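Local coordinates for protein NS6 protease (Murine norovirus 1, PDB 4ASH) that probably cleaves the norovirus replicase polyprotein as a cysteine endopeptidase with a trypsin-like fold, at residues A[5-10]-A[71-76]; A[9-14]-A[141-146]; A[145-150]-A[154-159]. The protein carries 1 engineered substitution. All blocks are in the same frame, centred on the assembly; numbering follows the deposited sequence.

Contact 1: A[5-10]-A[71-76]; sequences VSIWSR and PAMVLE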
ATOM      1  N   VAL A   5     -13.766   2.529  11.443  1.00 51.00           N
ATOM      2  CA  VAL A   5     -13.740   1.093  11.711  1.00 47.43           C
ATOM      3  C   VAL A   5     -13.937   0.229  10.461  1.00 42.72           C
ATOM      4  O   VAL A   5     -13.339  -0.844  10.340  1.00 33.64           O
ATOM      5  CB  VAL A   5     -14.788   0.700  12.788  1.00 53.12           C
ATOM      6  CG1 VAL A   5     -16.103   1.432  12.557  1.00 53.35           C
ATOM      7  CG2 VAL A   5     -14.998  -0.809  12.813  1.00 53.48           C
ATOM      8  N   SER A   6     -14.765   0.701   9.530  1.00 38.39           N
ATOM      9  CA  SER A   6     -15.126  -0.089   8.353  1.00 38.09           C
ATOM     10  C   SER A   6     -13.980  -0.211   7.348  1.00 30.18           C
ATOM     11  O   SER A   6     -14.017  -1.058   6.454  1.00 33.51           O
ATOM     12  CB  SER A   6     -16.346   0.523   7.657  1.00 40.31           C
ATOM     13  OG  SER A   6     -16.010   1.772   7.077  1.00 41.74           O
ATOM     14  N   ILE A   7     -12.963   0.628   7.493  1.00 26.84           N
ATOM     15  CA  ILE A   7     -11.847   0.626   6.552  1.00 24.05           C
ATOM     16  C   ILE A   7     -11.053  -0.679   6.639  1.00 18.99           C
ATOM     17  O   ILE A   7     -10.446  -1.122   5.666  1.00 22.33           O
ATOM     18  CB  ILE A   7     -10.906   1.827   6.797  1.00 22.58           C
ATOM     19  CG1 ILE A   7     -10.071   2.134   5.550  1.00 22.79           C
ATOM     20  CG2 ILE A   7     -10.017   1.579   8.015  1.00 27.61           C
ATOM     21  CD1 ILE A   7      -9.318   3.447   5.629  1.00 29.15           C
ATOM     22  N   TRP A   8     -11.048  -1.296   7.813  1.00 19.70           N
ATOM     23  CA  TRP A   8     -10.257  -2.501   8.001  1.00 14.77           C
ATOM     24  C   TRP A   8     -10.748  -3.707   7.195  1.00 16.93           C
ATOM     25  O   TRP A   8      -9.965  -4.590   6.852  1.00 18.16           O
ATOM     26  CB  TRP A   8     -10.196  -2.858   9.491  1.00 19.44           C
ATOM     27  CG  TRP A   8      -9.336  -1.921  10.274  1.00 20.54           C
ATOM     28  CD1 TRP A   8      -9.736  -0.822  10.978  1.00 27.41           C
ATOM     29  CD2 TRP A   8      -7.918  -1.987  10.402  1.00 16.32           C
ATOM     30  NE1 TRP A   8      -8.650  -0.199  11.544  1.00 25.70           N
ATOM     31  CE2 TRP A   8      -7.518  -0.894  11.207  1.00 21.65           C
ATOM     32  CE3 TRP A   8      -6.945  -2.857   9.915  1.00 15.04           C
ATOM     33  CZ2 TRP A   8      -6.191  -0.669  11.559  1.00 18.23           C
ATOM     34  CZ3 TRP A   8      -5.613  -2.630  10.270  1.00 17.28           C
ATOM     35  CH2 TRP A   8      -5.255  -1.545  11.078  1.00 18.00           C
ATOM     36  N   SER A   9     -12.040  -3.758   6.879  1.00 21.85           N
ATOM     37  CA  SER A   9     -12.540  -4.899   6.122  1.00 21.87           C
ATOM     38  C   SER A   9     -12.007  -4.875   4.690  1.00 16.54           C
ATOM     39  O   SER A   9     -12.120  -5.877   3.970  1.00 19.99           O
ATOM     40  CB  SER A   9     -14.074  -4.942   6.121  1.00 26.47           C
ATOM     41  OG  SER A   9     -14.586  -4.021   5.187  1.00 27.27           O
ATOM     42  N   ARG A  10     -11.390  -3.747   4.316  1.00 18.70           N
ATOM     43  CA  ARG A  10     -10.763  -3.545   3.005  1.00 19.23           C
ATOM     44  C   ARG A  10      -9.376  -4.173   2.923  1.00 14.82           C
ATOM     45  O   ARG A  10      -8.824  -4.326   1.825  1.00 14.31           O
ATOM     46  CB  ARG A  10     -10.587  -2.049   2.694  1.00 20.78           C
ATOM     47  CG  ARG A  10     -11.852  -1.222   2.515  1.00 27.92           C
ATOM     48  CD  ARG A  10     -11.446   0.222   2.236  1.00 29.46           C
ATOM     49  NE  ARG A  10     -12.591   1.120   2.230  1.00 31.58           N
ATOM     50  CZ  ARG A  10     -13.048   1.750   1.157  1.00 29.01           C
ATOM     51  NH1 ARG A  10     -12.435   1.624  -0.020  1.00 22.27           N
ATOM     52  NH2 ARG A  10     -14.107   2.532   1.272  1.00 36.13           N
ATOM     53  N   PRO A  71     -17.420   1.999  -0.447  1.00 25.06           N
ATOM     54  CA  PRO A  71     -17.352   3.208  -1.270  1.00 25.45           C
ATOM     55  C   PRO A  71     -15.934   3.445  -1.788  1.00 21.53           C
ATOM     56  O   PRO A  71     -14.950   3.099  -1.126  1.00 22.77           O
ATOM     57  CB  PRO A  71     -17.745   4.312  -0.290  1.00 29.24           C
ATOM     58  CG  PRO A  71     -17.298   3.801   1.032  1.00 32.08           C
ATOM     59  CD  PRO A  71     -17.512   2.302   0.990  1.00 27.61           C
ATOM     60  N   ALA A  72     -15.823   4.035  -2.973  1.00 20.61           N
ATOM     61  CA  ALA A  72     -14.505   4.367  -3.526  1.00 19.87           C
ATOM     62  C   ALA A  72     -13.787   5.389  -2.661  1.00 22.54           C
ATOM     63  O   ALA A  72     -14.415   6.314  -2.132  1.00 23.49           O
ATOM     64  CB  ALA A  72     -14.643   4.908  -4.949  1.00 23.20           C
ATOM     65  N   MET A  73     -12.468   5.215  -2.551  1.00 18.34           N
ATOM     66  CA  MET A  73     -11.569   6.136  -1.849  1.00 18.54           C
ATOM     67  C   MET A  73     -10.592   6.723  -2.833  1.00 18.52           C
ATOM     68  O   MET A  73     -10.359   6.159  -3.905  1.00 24.51           O
ATOM     69  CB  MET A  73     -10.742   5.377  -0.809  1.00 22.76           C
ATOM     70  CG  MET A  73     -11.415   5.176   0.510  1.00 29.47           C
ATOM     71  SD  MET A  73     -10.349   4.140   1.534  1.00 27.43           S
ATOM     72  CE  MET A  73      -8.901   5.158   1.754  1.00 21.61           C
ATOM     73  N   VAL A  74     -10.031   7.874  -2.477  1.00 19.38           N
ATOM     74  CA  VAL A  74      -8.991   8.500  -3.269  1.00 20.49           C
ATOM     75  C   VAL A  74      -7.676   7.737  -3.112  1.00 18.46           C
ATOM     76  O   VAL A  74      -7.262   7.431  -1.997  1.00 19.74           O
ATOM     77  CB  VAL A  74      -8.769   9.940  -2.794  1.00 18.44           C
ATOM     78  CG1 VAL A  74      -7.531  10.534  -3.427  1.00 20.05           C
ATOM     79  CG2 VAL A  74      -9.989  10.791  -3.120  1.00 23.98           C
ATOM     80  N   LEU A  75      -7.043   7.420  -4.237  1.00 20.89           N
ATOM     81  CA  LEU A  75      -5.670   6.917  -4.229  1.00 20.85           C
ATOM     82  C   LEU A  75      -4.744   8.032  -4.710  1.00 22.47           C
ATOM     83  O   LEU A  75      -4.869   8.512  -5.842  1.00 22.15           O
ATOM     84  CB  LEU A  75      -5.542   5.696  -5.144  1.00 24.80           C
ATOM     85  CG  LEU A  75      -4.134   5.172  -5.440  1.00 24.56           C
ATOM     86  CD1 LEU A  75      -3.450   4.705  -4.166  1.00 23.62           C
ATOM     87  CD2 LEU A  75      -4.194   4.050  -6.464  1.00 26.69           C
ATOM     88  N   GLU A  76      -3.833   8.452  -3.834  1.00 19.80           N
ATOM     89  CA  GLU A  76      -2.822   9.452  -4.173  1.00 19.62           C
ATOM     90  C   GLU A  76      -1.475   8.808  -4.454  1.00 21.02           C
ATOM     91  O   GLU A  76      -1.215   7.694  -4.027  1.00 21.89           O
ATOM     92  CB  GLU A  76      -2.693  10.469  -3.039  1.00 20.20           C
ATOM     93  CG  GLU A  76      -3.797  11.529  -3.075  1.00 29.78           C
ATOM     94  CD  GLU A  76      -3.624  12.606  -2.016  1.00 49.48           C
ATOM     95  OE1 GLU A  76      -2.704  12.487  -1.174  1.00 50.71           O
ATOM     96  OE2 GLU A  76      -4.413  13.574  -2.025  1.00 54.83           O
TER

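Contact 2: A[9-14]-A[141-146]; sequences SRVVQF and AGCPYV. Engineered in segment 141-146: Ala141 (natural residue Cys).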
ATOM      1  N   SER A   9     -12.040  -3.758   6.879  1.00 21.85           N
ATOM      2  CA  SER A   9     -12.540  -4.899   6.122  1.00 21.87           C
ATOM      3  C   SER A   9     -12.007  -4.875   4.690  1.00 16.54           C
ATOM      4  O   SER A   9     -12.120  -5.877   3.970  1.00 19.99           O
ATOM      5  CB  SER A   9     -14.074  -4.942   6.121  1.00 26.47           C
ATOM      6  OG  SER A   9     -14.586  -4.021   5.187  1.00 27.27           O
ATOM      7  N   ARG A  10     -11.390  -3.747   4.316  1.00 18.70           N
ATOM      8  CA  ARG A  10     -10.763  -3.545   3.005  1.00 19.23           C
ATOM      9  C   ARG A  10      -9.376  -4.173   2.923  1.00 14.82           C
ATOM     10  O   ARG A  10      -8.824  -4.326   1.825  1.00 14.31           O
ATOM     11  CB  ARG A  10     -10.587  -2.049   2.694  1.00 20.78           C
ATOM     12  CG  ARG A  10     -11.852  -1.222   2.515  1.00 27.92           C
ATOM     13  CD  ARG A  10     -11.446   0.222   2.236  1.00 29.46           C
ATOM     14  NE  ARG A  10     -12.591   1.120   2.230  1.00 31.58           N
ATOM     15  CZ  ARG A  10     -13.048   1.750   1.157  1.00 29.01           C
ATOM     16  NH1 ARG A  10     -12.435   1.624  -0.020  1.00 22.27           N
ATOM     17  NH2 ARG A  10     -14.107   2.532   1.272  1.00 36.13           N
ATOM     18  N   VAL A  11      -8.795  -4.499   4.083  1.00 14.84           N
ATOM     19  CA  VAL A  11      -7.458  -5.074   4.143  1.00 13.40           C
ATOM     20  C   VAL A  11      -7.623  -6.585   4.240  1.00 14.35           C
ATOM     21  O   VAL A  11      -8.238  -7.090   5.186  1.00 17.75           O
ATOM     22  CB  VAL A  11      -6.660  -4.539   5.353  1.00 16.87           C
ATOM     23  CG1 VAL A  11      -5.239  -5.103   5.355  1.00 16.10           C
ATOM     24  CG2 VAL A  11      -6.606  -3.005   5.329  1.00 15.16           C
ATOM     25  N   VAL A  12      -7.139  -7.296   3.225  1.00 15.55           N
ATOM     26  CA  VAL A  12      -7.274  -8.759   3.172  1.00 14.59           C
ATOM     27  C   VAL A  12      -5.965  -9.445   2.814  1.00 17.85           C
ATOM     28  O   VAL A  12      -5.087  -8.845   2.187  1.00 15.05           O
ATOM     29  CB  VAL A  12      -8.380  -9.220   2.180  1.00 15.84           C
ATOM     30  CG1 VAL A  12      -9.744  -8.658   2.591  1.00 21.02           C
ATOM     31  CG2 VAL A  12      -8.042  -8.806   0.742  1.00 19.58           C
ATOM     32  N   GLN A  13      -5.819 -10.708   3.210  1.00 16.57           N
ATOM     33  CA  GLN A  13      -4.620 -11.450   2.841  1.00 13.66           C
ATOM     34  C   GLN A  13      -4.557 -11.638   1.330  1.00 17.18           C
ATOM     35  O   GLN A  13      -5.586 -11.713   0.644  1.00 21.26           O
ATOM     36  CB  GLN A  13      -4.559 -12.791   3.590  1.00 19.99           C
ATOM     37  CG  GLN A  13      -4.225 -12.561   5.039  1.00 20.20           C
ATOM     38  CD  GLN A  13      -3.836 -13.825   5.796  1.00 20.66           C
ATOM     39  OE1 GLN A  13      -2.735 -14.363   5.620  1.00 28.12           O
ATOM     40  NE2 GLN A  13      -4.716 -14.267   6.672  1.00 19.07           N
ATOM     41  N   PHE A  14      -3.345 -11.664   0.804  1.00 15.38           N
ATOM     42  CA  PHE A  14      -3.145 -11.781  -0.629  1.00 15.49           C
ATOM     43  C   PHE A  14      -1.735 -12.279  -0.882  1.00 17.92           C
ATOM     44  O   PHE A  14      -0.768 -11.628  -0.501  1.00 16.89           O
ATOM     45  CB  PHE A  14      -3.346 -10.412  -1.297  1.00 16.79           C
ATOM     46  CG  PHE A  14      -3.519 -10.485  -2.781  1.00 17.16           C
ATOM     47  CD1 PHE A  14      -4.645 -11.089  -3.326  1.00 18.06           C
ATOM     48  CD2 PHE A  14      -2.561  -9.959  -3.639  1.00 18.58           C
ATOM     49  CE1 PHE A  14      -4.808 -11.158  -4.699  1.00 19.79           C
ATOM     50  CE2 PHE A  14      -2.721 -10.026  -5.015  1.00 21.90           C
ATOM     51  CZ  PHE A  14      -3.850 -10.629  -5.544  1.00 22.29           C
ATOM     52  N   ALA A 141       3.850  -6.728   4.294  1.00 15.62           N
ATOM     53  CA  ALA A 141       3.833  -6.032   2.998  1.00 15.57           C
ATOM     54  C   ALA A 141       2.467  -6.111   2.318  1.00 17.01           C
ATOM     55  O   ALA A 141       1.809  -7.155   2.315  1.00 14.22           O
ATOM     56  CB  ALA A 141       4.915  -6.556   2.072  1.00 17.97           C
ATOM     57  N   GLY A 142       2.074  -4.991   1.721  1.00 14.28           N
ATOM     58  CA  GLY A 142       0.783  -4.871   1.071  1.00 15.33           C
ATOM     59  C   GLY A 142      -0.235  -4.073   1.857  1.00 11.49           C
ATOM     60  O   GLY A 142      -1.225  -3.612   1.288  1.00 15.27           O
ATOM     61  N   CYS A 143      -0.040  -3.940   3.165  1.00 14.18           N
ATOM     62  CA  CYS A 143      -0.954  -3.152   3.986  1.00 13.99           C
ATOM     63  C   CYS A 143      -0.905  -1.674   3.581  1.00 13.51           C
ATOM     64  O   CYS A 143       0.166  -1.139   3.234  1.00 16.20           O
ATOM     65  CB  CYS A 143      -0.664  -3.335   5.475  1.00 13.88           C
ATOM     66  SG  CYS A 143      -1.088  -5.005   6.081  1.00 16.44           S
ATOM     67  N   PRO A 144      -2.062  -1.007   3.581  1.00 13.80           N
ATOM     68  CA  PRO A 144      -2.110   0.370   3.073  1.00 14.15           C
ATOM     69  C   PRO A 144      -1.593   1.436   4.042  1.00 14.19           C
ATOM     70  O   PRO A 144      -1.688   1.299   5.256  1.00 16.06           O
ATOM     71  CB  PRO A 144      -3.611   0.577   2.835  1.00 13.54           C
ATOM     72  CG  PRO A 144      -4.232  -0.217   3.967  1.00 14.78           C
ATOM     73  CD  PRO A 144      -3.389  -1.477   4.027  1.00 16.21           C
ATOM     74  N   TYR A 145      -1.078   2.523   3.471  1.00 14.49           N
ATOM     75  CA  TYR A 145      -0.777   3.729   4.217  1.00 16.12           C
ATOM     76  C   TYR A 145      -1.888   4.711   3.921  1.00 16.25           C
ATOM     77  O   TYR A 145      -2.162   4.982   2.751  1.00 15.28           O
ATOM     78  CB  TYR A 145       0.525   4.345   3.709  1.00 15.25           C
ATOM     79  CG  TYR A 145       1.795   3.673   4.186  1.00 15.64           C
ATOM     80  CD1 TYR A 145       1.996   2.306   4.017  1.00 17.17           C
ATOM     81  CD2 TYR A 145       2.802   4.413   4.790  1.00 16.00           C
ATOM     82  CE1 TYR A 145       3.166   1.687   4.444  1.00 15.40           C
ATOM     83  CE2 TYR A 145       3.980   3.808   5.224  1.00 17.96           C
ATOM     84  CZ  TYR A 145       4.156   2.447   5.046  1.00 15.39           C
ATOM     85  OH  TYR A 145       5.321   1.835   5.474  1.00 17.03           O
ATOM     86  N   VAL A 146      -2.522   5.245   4.958  1.00 14.90           N
ATOM     87  CA  VAL A 146      -3.642   6.162   4.769  1.00 19.56           C
ATOM     88  C   VAL A 146      -3.457   7.412   5.622  1.00 18.46           C
ATOM     89  O   VAL A 146      -2.691   7.418   6.575  1.00 19.90           O
ATOM     90  CB  VAL A 146      -5.002   5.499   5.128  1.00 23.32           C
ATOM     91  CG1 VAL A 146      -5.239   4.255   4.277  1.00 18.15           C
ATOM     92  CG2 VAL A 146      -5.063   5.143   6.612  1.00 21.10           C
TER

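Contact 3: A[145-150]-A[154-159]; sequences YVYKKG and VVIGVH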
ATOM      1  N   TYR A 145      -1.078   2.523   3.471  1.00 14.49           N
ATOM      2  CA  TYR A 145      -0.777   3.729   4.217  1.00 16.12           C
ATOM      3  C   TYR A 145      -1.888   4.711   3.921  1.00 16.25           C
ATOM      4  O   TYR A 145      -2.162   4.982   2.751  1.00 15.28           O
ATOM      5  CB  TYR A 145       0.525   4.345   3.709  1.00 15.25           C
ATOM      6  CG  TYR A 145       1.795   3.673   4.186  1.00 15.64           C
ATOM      7  CD1 TYR A 145       1.996   2.306   4.017  1.00 17.17           C
ATOM      8  CD2 TYR A 145       2.802   4.413   4.790  1.00 16.00           C
ATOM      9  CE1 TYR A 145       3.166   1.687   4.444  1.00 15.40           C
ATOM     10  CE2 TYR A 145       3.980   3.808   5.224  1.00 17.96           C
ATOM     11  CZ  TYR A 145       4.156   2.447   5.046  1.00 15.39           C
ATOM     12  OH  TYR A 145       5.321   1.835   5.474  1.00 17.03           O
ATOM     13  N   VAL A 146      -2.522   5.245   4.958  1.00 14.90           N
ATOM     14  CA  VAL A 146      -3.642   6.162   4.769  1.00 19.56           C
ATOM     15  C   VAL A 146      -3.457   7.412   5.622  1.00 18.46           C
ATOM     16  O   VAL A 146      -2.691   7.418   6.575  1.00 19.90           O
ATOM     17  CB  VAL A 146      -5.002   5.499   5.128  1.00 23.32           C
ATOM     18  CG1 VAL A 146      -5.239   4.255   4.277  1.00 18.15           C
ATOM     19  CG2 VAL A 146      -5.063   5.143   6.612  1.00 21.10           C
ATOM     20  N   TYR A 147      -4.154   8.483   5.275  1.00 19.37           N
ATOM     21  CA  TYR A 147      -4.195   9.640   6.163  1.00 21.82           C
ATOM     22  C   TYR A 147      -5.487  10.406   5.962  1.00 26.51           C
ATOM     23  O   TYR A 147      -6.172  10.228   4.953  1.00 26.28           O
ATOM     24  CB  TYR A 147      -2.972  10.552   5.989  1.00 23.03           C
ATOM     25  CG  TYR A 147      -2.985  11.443   4.767  1.00 28.30           C
ATOM     26  CD1 TYR A 147      -2.747  10.928   3.500  1.00 27.38           C
ATOM     27  CD2 TYR A 147      -3.223  12.808   4.885  1.00 33.17           C
ATOM     28  CE1 TYR A 147      -2.742  11.750   2.380  1.00 26.97           C
ATOM     29  CE2 TYR A 147      -3.220  13.637   3.772  1.00 30.98           C
ATOM     30  CZ  TYR A 147      -2.986  13.099   2.523  1.00 29.89           C
ATOM     31  OH  TYR A 147      -2.983  13.921   1.412  1.00 37.19           O
ATOM     32  N   LYS A 148      -5.842  11.225   6.945  1.00 30.24           N
ATOM     33  CA  LYS A 148      -7.027  12.055   6.813  1.00 37.18           C
ATOM     34  C   LYS A 148      -6.643  13.371   6.155  1.00 40.95           C
ATOM     35  O   LYS A 148      -5.958  14.205   6.752  1.00 37.16           O
ATOM     36  CB  LYS A 148      -7.690  12.297   8.170  1.00 45.04           C
ATOM     37  CG  LYS A 148      -9.044  12.986   8.062  1.00 51.51           C
ATOM     38  CD  LYS A 148      -9.617  13.324   9.425  1.00 58.72           C
ATOM     39  CE  LYS A 148      -9.888  12.071  10.237  1.00 64.40           C
ATOM     40  NZ  LYS A 148     -10.480  12.385  11.570  1.00 70.83           N
ATOM     41  N   LYS A 149      -7.058  13.535   4.903  1.00 45.42           N
ATOM     42  CA  LYS A 149      -6.767  14.751   4.160  1.00 53.93           C
ATOM     43  C   LYS A 149      -7.959  15.675   4.302  1.00 61.89           C
ATOM     44  O   LYS A 149      -9.065  15.350   3.859  1.00 61.16           O
ATOM     45  CB  LYS A 149      -6.513  14.448   2.685  1.00 55.00           C
ATOM     46  CG  LYS A 149      -5.907  15.620   1.919  1.00 53.81           C
ATOM     47  CD  LYS A 149      -5.677  15.268   0.453  1.00 48.65           C
ATOM     48  CE  LYS A 149      -4.977  16.399  -0.283  1.00 49.70           C
ATOM     49  NZ  LYS A 149      -4.858  16.141  -1.744  1.00 46.66           N
ATOM     50  N   GLY A 150      -7.733  16.820   4.936  1.00 70.50           N
ATOM     51  CA  GLY A 150      -8.821  17.717   5.270  1.00 76.50           C
ATOM     52  C   GLY A 150      -9.813  16.999   6.163  1.00 78.11           C
ATOM     53  O   GLY A 150      -9.609  16.904   7.375  1.00 82.63           O
ATOM     54  N   VAL A 154      -7.670   9.097   2.735  1.00 22.96           N
ATOM     55  CA  VAL A 154      -7.147   8.785   1.413  1.00 23.11           C
ATOM     56  C   VAL A 154      -6.018   7.782   1.570  1.00 22.46           C
ATOM     57  O   VAL A 154      -5.401   7.702   2.630  1.00 24.66           O
ATOM     58  CB  VAL A 154      -6.652  10.043   0.666  1.00 29.54           C
ATOM     59  CG1 VAL A 154      -7.709  11.130   0.718  1.00 26.21           C
ATOM     60  CG2 VAL A 154      -5.381  10.539   1.264  1.00 27.88           C
ATOM     61  N   VAL A 155      -5.796   6.964   0.549  1.00 21.58           N
ATOM     62  CA  VAL A 155      -4.723   5.976   0.619  1.00 18.90           C
ATOM     63  C   VAL A 155      -3.572   6.458  -0.260  1.00 20.36           C
ATOM     64  O   VAL A 155      -3.790   7.013  -1.342  1.00 21.70           O
ATOM     65  CB  VAL A 155      -5.213   4.532   0.297  1.00 25.07           C
ATOM     66  CG1 VAL A 155      -5.929   4.447  -1.038  1.00 24.15           C
ATOM     67  CG2 VAL A 155      -4.071   3.537   0.359  1.00 21.67           C
ATOM     68  N   ILE A 156      -2.347   6.294   0.232  1.00 17.51           N
ATOM     69  CA  ILE A 156      -1.196   6.867  -0.464  1.00 16.49           C
ATOM     70  C   ILE A 156      -0.186   5.863  -1.000  1.00 16.02           C
ATOM     71  O   ILE A 156       0.717   6.223  -1.768  1.00 15.51           O
ATOM     72  CB  ILE A 156      -0.467   7.901   0.406  1.00 19.85           C
ATOM     73  CG1 ILE A 156       0.168   7.231   1.627  1.00 18.88           C
ATOM     74  CG2 ILE A 156      -1.420   9.016   0.798  1.00 22.64           C
ATOM     75  CD1 ILE A 156       1.105   8.164   2.399  1.00 21.07           C
ATOM     76  N   GLY A 157      -0.326   4.605  -0.606  1.00 15.61           N
ATOM     77  CA  GLY A 157       0.626   3.598  -1.023  1.00 15.87           C
ATOM     78  C   GLY A 157       0.460   2.333  -0.207  1.00 15.30           C
ATOM     79  O   GLY A 157      -0.440   2.242   0.632  1.00 15.07           O
ATOM     80  N   VAL A 158       1.334   1.360  -0.451  1.00 15.48           N
ATOM     81  CA  VAL A 158       1.300   0.108   0.288  1.00 14.74           C
ATOM     82  C   VAL A 158       2.652  -0.207   0.922  1.00 14.25           C
ATOM     83  O   VAL A 158       3.710   0.125   0.381  1.00 17.23           O
ATOM     84  CB  VAL A 158       0.852  -1.080  -0.601  1.00 15.14           C
ATOM     85  CG1 VAL A 158      -0.585  -0.872  -1.114  1.00 16.14           C
ATOM     86  CG2 VAL A 158       1.791  -1.308  -1.761  1.00 16.73           C
ATOM     87  N   HIS A 159       2.616  -0.882   2.069  1.00 12.31           N
ATOM     88  CA  HIS A 159       3.858  -1.204   2.759  1.00 14.02           C
ATOM     89  C   HIS A 159       4.701  -2.187   1.952  1.00 14.81           C
ATOM     90  O   HIS A 159       4.193  -3.198   1.460  1.00 15.44           O
ATOM     91  CB  HIS A 159       3.543  -1.838   4.103  1.00 15.72           C
ATOM     92  CG  HIS A 159       4.777  -2.083   4.919  1.00 14.79           C
ATOM     93  ND1 HIS A 159       5.587  -1.058   5.311  1.00 16.06           N
ATOM     94  CD2 HIS A 159       5.356  -3.234   5.342  1.00 16.37           C
ATOM     95  CE1 HIS A 159       6.612  -1.551   6.002  1.00 15.83           C
ATOM     96  NE2 HIS A 159       6.505  -2.863   6.015  1.00 15.51           N
TER

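Contact 1: A[5-10]-A[71-76]
The thioether of Met73 lies across the Arg10 guanidinium, its SD about 3.5 Å above the plane and over the centre of the group, with SD 3.6 Å from Arg10 NH1. The same flat group is gripped at its edge by the carbonyl of Pro71. Arg10 NH2 gives a short bond to Pro71 O at 2.6 Å, 153° at the hydrogen; it arrives in the carbonyl plane on a lone pair, and the oxygen lies close to the guanidinium plane. A second bond, from Arg10 NH1 to Pro71 O at 3.1 Å, is weak and bent to 128°. Edge and face are therefore both engaged, which should restrict rotation of the guanidinium. The Arg10 chain runs extended from CG to NE and spans the distance to the other segment, while the Pro71 ring crosses it at about a right angle, CD 3.4 Å from Arg10 NH2. Met73 bends at its last torsion (chi3 64°), turning CE toward Ile7, whose CD1 lies 4.3 Å from Met73 CE. Arg10 NH1 also bonds Trp21 O, and Phe20 touches Ile7, Arg10 and Met73. An N-terminal 3-10 turn is thus tied to the connection that leaves the first beta sheet and enters the second with strand 74-75, a crossing between two beta domains characteristic of the chymotrypsin-like fold.

Contact 2: A[9-14]-A[141-146]
Val11 holds chi1 at -177°, which sends CG1 toward Cys143 and swings CG2, anti to the carbonyl carbon, toward the ring of Pro144. These side chains meet at the interface between the two beta domains of the chymotrypsin-like fold: Val11 begins the edge strand 11-14 of one sheet, and Pro144 opens strand 144-149 of the other. No hydrogen bond crosses here. The contact is small and made by van der Waals packing alone, one branched side chain set against a thiol and a proline, with CG1 of Val11 4.2 Å from Cys143 SG. Strand 17-21 completes the surroundings, Trp18 lying against Cys143 and Phe20 against Pro144, while Leu88 of the second sheet also reaches Pro144. The turn leading into the contact carries the engineered Ala141, a cysteine in the natural protein and, by analogy with related viral proteases, probably the nucleophile's position; its side chain touches His32. Gly142 follows in the turn with a positive phi of 104°. Cys143 and Pro144 thus come only two and three residues after the probable nucleophile position, so the contact sits close to the probable active site along the chain. On the proline ring, both CD, at 3.8 Å, and CG, at 3.9 Å, touch the single methyl CG2 of Val11.

Contact 3: A[145-150]-A[154-159]
From CB, 3.6 Å from Ile156 CG1, the Tyr145 side chain runs alongside the opposing strand toward His159. CD1 faces the backbone, 3.8 Å from His159 N; CE1 brings the ring edge to 3.4 Å from His159 CA. At the tip, OH shares a 2.9 Å hydrogen bond with His159 ND1, and either atom could be the donor. The two rings meet at their edges, planes only 15° apart and neither lying over the other, His159 reaching the hydroxyl because its CG stands anti to the backbone N (chi1 -175°). Paired backbone bonds hold Tyr147 and Val154 together, and Val146 packs beside Val155 on the other face of the sheet. The Tyr147 ring turns its edge to Ile156 CG2, 3.4 Å from Tyr147 CE1, while its hydroxyl bonds Glu76, the residue that also salt-bridges Lys149. Ile156 N bonds Tyr145 O and Tyr145 N bonds Gly157 O, so in strand 152-162 Ile156 (psi -11°) and Gly157 together stand opposite Tyr145, consistent with a beta bulge. This antiparallel hairpin carries a tyrosine-supported histidine, as in the S1 pocket of 3C-like viral proteases that recognises glutamine or glutamate.

Overall arrangement
Contact 1 and contact 2 start from the same N-terminal stretch, sharing Ser9 and Arg10, with centres about 10 Å apart; contact 1 joins it to the connection leading into strand 74-75, contact 2 to the start of strand 144-149. Contact 3, about 9 Å from contact 1 and 11 Å from contact 2 between centres, is the hairpin within the second sheet. Contact 1 closes before contact 3 opens, and strand 74-75 runs parallel to strand 152-162, with a probable backbone bond from Glu76 N to Val155 O. Contact 3 begins where contact 2 ends, sharing Tyr145 and Val146, while probable backbone bonds join Gly142 and Cys143 to His159. The probable catalytic turn is thereby linked to the presumed specificity pocket.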